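Carbohydrate kinase, FGGY (PDB 3IFR) probably phosphorylates D-xylulose at the expense of ATP, as a sugar kinase of the FGGY family. Local coordinates at residues A[254-257]-A[258-262]; A[368-371]-A[372-376]. One frame throughout, in Å; residues are numbered along the deposited sequence.

Contact 1 (A[254-257]-A[258-262])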
loop_
_atom_site.group_PDB
_atom_site.type_symbol
_atom_site.label_atom_id
_atom_site.label_comp_id
_atom_site.label_asym_id
_atom_site.label_seq_id
_atom_site.Cartn_x
_atom_site.Cartn_y
_atom_site.Cartn_z
ATOM N N GLY A 254 -2.977 1.077 -13.535
ATOM C CA GLY A 254 -2.199 1.251 -14.747
ATOM C C GLY A 254 -0.794 1.776 -14.553
ATOM O O GLY A 254 -0.261 2.431 -15.430
ATOM N N ILE A 255 -0.186 1.538 -13.401
ATOM C CA ILE A 255 1.221 1.862 -13.252
ATOM C C ILE A 255 2.036 0.635 -13.681
ATOM O O ILE A 255 2.260 -0.331 -12.885
ATOM C CB ILE A 255 1.562 2.335 -11.809
ATOM C CG1 ILE A 255 1.258 3.835 -11.661
ATOM C CG2 ILE A 255 3.028 2.143 -11.509
ATOM C CD1 ILE A 255 -0.180 4.154 -11.468
ATOM N N THR A 256 2.463 0.663 -14.940
ATOM C CA THR A 256 3.134 -0.459 -15.587
ATOM C C THR A 256 4.450 -0.124 -16.283
ATOM O O THR A 256 5.208 -1.024 -16.633
ATOM C CB THR A 256 2.223 -1.159 -16.654
ATOM O OG1 THR A 256 2.111 -0.325 -17.794
ATOM C CG2 THR A 256 0.844 -1.412 -16.124
ATOM N N ARG A 257 4.719 1.150 -16.539
ATOM C CA ARG A 257 5.955 1.519 -17.247
ATOM C C ARG A 257 6.850 2.381 -16.373
ATOM O O ARG A 257 6.363 3.230 -15.614
ATOM C CB ARG A 257 5.632 2.306 -18.511
ATOM C CG ARG A 257 4.376 1.872 -19.302
ATOM C CD ARG A 257 3.996 2.969 -20.359
ATOM N NE ARG A 257 2.904 2.626 -21.282
ATOM C CZ ARG A 257 2.244 3.525 -22.030
ATOM N NH1 ARG A 257 2.560 4.825 -21.952
ATOM N NH2 ARG A 257 1.266 3.129 -22.860
ATOM N N PRO A 258 8.165 2.200 -16.494
ATOM C CA PRO A 258 9.080 3.070 -15.742
ATOM C C PRO A 258 8.617 4.522 -15.843
ATOM O O PRO A 258 8.363 5.018 -16.938
ATOM C CB PRO A 258 10.409 2.888 -16.473
ATOM C CG PRO A 258 10.280 1.545 -17.127
ATOM C CD PRO A 258 8.857 1.341 -17.457
ATOM N N GLY A 259 8.455 5.200 -14.716
ATOM C CA GLY A 259 8.127 6.615 -14.763
ATOM C C GLY A 259 6.672 6.897 -14.455
ATOM O O GLY A 259 6.322 8.034 -14.217
ATOM N N ASP A 260 5.842 5.857 -14.473
ATOM C CA ASP A 260 4.444 5.937 -14.085
ATOM C C ASP A 260 4.335 6.174 -12.595
ATOM O O ASP A 260 5.004 5.507 -11.830
ATOM C CB ASP A 260 3.724 4.617 -14.384
ATOM C CG ASP A 260 3.515 4.393 -15.861
ATOM O OD1 ASP A 260 3.784 5.350 -16.605
ATOM O OD2 ASP A 260 3.064 3.287 -16.272
ATOM N N VAL A 261 3.449 7.078 -12.185
ATOM C CA VAL A 261 3.274 7.397 -10.780
ATOM C C VAL A 261 1.801 7.395 -10.398
ATOM O O VAL A 261 0.982 8.024 -11.058
ATOM C CB VAL A 261 3.850 8.797 -10.448
ATOM C CG1 VAL A 261 3.715 9.093 -8.987
ATOM C CG2 VAL A 261 5.307 8.923 -10.910
ATOM N N LEU A 262 1.467 6.701 -9.322
ATOM C CA LEU A 262 0.128 6.743 -8.776
ATOM C C LEU A 262 0.116 7.635 -7.548
ATOM O O LEU A 262 1.011 7.587 -6.684
ATOM C CB LEU A 262 -0.376 5.327 -8.430
ATOM C CG LEU A 262 -1.750 5.377 -7.749
ATOM C CD1 LEU A 262 -2.799 5.820 -8.776
ATOM C CD2 LEU A 262 -2.150 4.077 -7.125
#

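Contact 2 (A[368-371]-A[372-376])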
loop_
_atom_site.group_PDB
_atom_site.type_symbol
_atom_site.label_atom_id
_atom_site.label_comp_id
_atom_site.label_asym_id
_atom_site.label_seq_id
_atom_site.Cartn_x
_atom_site.Cartn_y
_atom_site.Cartn_z
ATOM N N LEU A 368 -6.945 38.217 10.173
ATOM C CA LEU A 368 -8.398 38.282 10.388
ATOM C C LEU A 368 -9.180 38.324 9.083
ATOM O O LEU A 368 -10.404 38.213 9.086
ATOM C CB LEU A 368 -8.761 39.478 11.239
ATOM C CG LEU A 368 -8.099 39.512 12.617
ATOM C CD1 LEU A 368 -8.203 40.922 13.198
ATOM C CD2 LEU A 368 -8.705 38.474 13.545
ATOM N N SER A 369 -8.459 38.464 7.968
ATOM C CA SER A 369 -9.061 38.373 6.639
ATOM C C SER A 369 -9.336 36.939 6.179
ATOM O O SER A 369 -10.252 36.714 5.402
ATOM C CB SER A 369 -8.198 39.098 5.581
ATOM O OG SER A 369 -8.070 40.482 5.876
ATOM N N HIS A 370 -8.555 35.962 6.619
ATOM C CA HIS A 370 -8.830 34.616 6.137
ATOM C C HIS A 370 -10.176 34.060 6.579
ATOM O O HIS A 370 -10.688 34.405 7.638
ATOM C CB HIS A 370 -7.678 33.702 6.476
ATOM C CG HIS A 370 -6.388 34.207 5.923
ATOM N ND1 HIS A 370 -5.553 35.027 6.647
ATOM C CD2 HIS A 370 -5.844 34.083 4.702
ATOM C CE1 HIS A 370 -4.513 35.353 5.894
ATOM N NE2 HIS A 370 -4.664 34.795 4.711
ATOM N N THR A 371 -10.746 33.226 5.717
ATOM C CA THR A 371 -12.103 32.683 5.831
ATOM C C THR A 371 -11.971 31.188 5.857
ATOM O O THR A 371 -10.862 30.655 5.639
ATOM C CB THR A 371 -12.886 32.993 4.561
ATOM O OG1 THR A 371 -12.166 32.461 3.438
ATOM C CG2 THR A 371 -13.010 34.499 4.363
ATOM N N ARG A 372 -13.075 30.478 6.090
ATOM C CA ARG A 372 -12.957 29.026 6.119
ATOM C C ARG A 372 -12.424 28.448 4.779
ATOM O O ARG A 372 -11.714 27.442 4.757
ATOM C CB ARG A 372 -14.246 28.353 6.593
ATOM C CG ARG A 372 -15.400 28.511 5.656
ATOM C CD ARG A 372 -16.700 28.044 6.325
ATOM N NE ARG A 372 -17.116 29.010 7.323
ATOM C CZ ARG A 372 -16.989 28.838 8.631
ATOM N NH1 ARG A 372 -16.477 27.701 9.131
ATOM N NH2 ARG A 372 -17.385 29.816 9.444
ATOM N N GLY A 373 -12.707 29.137 3.689
ATOM C CA GLY A 373 -12.204 28.769 2.380
ATOM C C GLY A 373 -10.690 28.790 2.275
ATOM O O GLY A 373 -10.115 27.883 1.717
ATOM N N HIS A 374 -10.060 29.836 2.808
ATOM C CA HIS A 374 -8.613 29.920 2.853
ATOM C C HIS A 374 -8.032 28.780 3.672
ATOM O O HIS A 374 -7.032 28.180 3.274
ATOM C CB HIS A 374 -8.176 31.213 3.513
ATOM C CG HIS A 374 -8.377 32.425 2.676
ATOM N ND1 HIS A 374 -9.591 33.077 2.609
ATOM C CD2 HIS A 374 -7.516 33.135 1.923
ATOM C CE1 HIS A 374 -9.465 34.133 1.823
ATOM N NE2 HIS A 374 -8.224 34.196 1.393
ATOM N N LEU A 375 -8.633 28.489 4.824
ATOM C CA LEU A 375 -8.106 27.416 5.661
ATOM C C LEU A 375 -8.172 26.076 4.942
ATOM O O LEU A 375 -7.199 25.316 4.930
ATOM C CB LEU A 375 -8.823 27.307 7.028
ATOM C CG LEU A 375 -8.400 28.205 8.206
ATOM C CD1 LEU A 375 -8.418 27.447 9.539
ATOM C CD2 LEU A 375 -7.049 28.743 7.998
ATOM N N TRP A 376 -9.344 25.777 4.391
ATOM C CA TRP A 376 -9.541 24.562 3.621
ATOM C C TRP A 376 -8.544 24.478 2.452
ATOM O O TRP A 376 -7.913 23.434 2.207
ATOM C CB TRP A 376 -10.961 24.531 3.081
ATOM C CG TRP A 376 -11.338 23.232 2.459
ATOM C CD1 TRP A 376 -11.626 23.018 1.157
ATOM C CD2 TRP A 376 -11.480 21.965 3.121
ATOM N NE1 TRP A 376 -11.953 21.702 0.953
ATOM C CE2 TRP A 376 -11.870 21.030 2.145
ATOM C CE3 TRP A 376 -11.305 21.526 4.440
ATOM C CZ2 TRP A 376 -12.073 19.676 2.438
ATOM C CZ3 TRP A 376 -11.517 20.187 4.734
ATOM C CH2 TRP A 376 -11.909 19.280 3.739
#

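Contact 1 (A[254-257]-A[258-262])
Asp260, the first residue of strand 260-265, reaches back to the loop before it and grips two consecutive backbone amides with one carboxylate oxygen. Among the hydrogen bonds, Thr256 N meets Asp260 OD2 at 3.0 Å, using the anti lone pair of that oxygen, while Arg257 N comes to the same Asp260 OD2 at 2.7 Å from above the carboxylate plane, 58° out of it. The third bond is of the backbone: Asp260 N to Arg257 O, 2.9 Å, closes a type II beta turn whose third residue, Gly259, has a positive phi that suits glycine. Apolar contact lies beside these bonds and continues along the strand: Ile255 CG1 lies 3.8 Å from Asp260 CB, and Ile255 CD1 presses tightly on Leu262 CB at 3.3 Å, the two side chains crossing at about a right angle. A salt bridge from Arg403 of the adjacent strand 403-407 also ends on Asp260 OD2. An asparagine here could still offer its amide oxygen to Thr256 N and Arg257 N, but Arg403 would probably be left without the negative charge that answers it. One buried carboxylate oxygen thus takes two loop amides and a salt bridge, consistent with a well-defined path from loop into strand.

Contact 2 (A[368-371]-A[372-376])
Thr371 turns its hydroxyl between its own backbone N and carbonyl carbon (chi1 56°), and His374 sets CG beside its backbone N (chi1 -73°), which swings the imidazole back toward the start of helix 372-397. There Thr371 OG1 and His374 ND1 share a hydrogen bond of 2.8 Å, the hydroxyl lying at the ring edge near its plane; either atom could be the donor. Thr371 holds the N-cap position, and its carbonyl begins the helical bonding: Leu375 N donates to Thr371 O at 3.2 Å in a nearly straight bond. His370 comes to the same imidazole from another direction. Its ring stands with an edge toward the face of His374 in an offset edge-to-face pair, centroids 4.9 Å apart and planes at 86°, His370 CD2 approaching His374 CD2 to 3.4 Å. His370 CA adds a CH-pi contact over a face of the His374 ring, 4.2 Å from its centroid. Both imidazoles are also hydrogen-bonded to Asp339, the side chain taking His374 NE2 and the carbonyl O taking His370 NE2, while His370 ND1 is held by Ser367 N. Bonded at ND1 by Thr371 and at NE2 by Asp339, the His374 ring is fixed in its rotation, with one face set to receive the edge of His370.

How the contacts relate
Contact 1 comes first along the chain and contact 2 more than a hundred residues later; their centres lie about 37 Å apart and their nearest atoms about 20 Å, with no touch. Contact 1 is buried on the passage between the two six-stranded sheets, where the chain, having left strand 238-244 of the first through helix 245-252, enters strand 260-265 of the second. Contact 2 is peripheral, at the surface start of helix 372-397, which leads on to strand 403-407. That strand runs parallel beside strand 260-265, so the second sheet joins the two parts of this two-domain, actin-like kinase fold. In both, a polar side chain at the start of a regular element bonds back to the loop or cap before it.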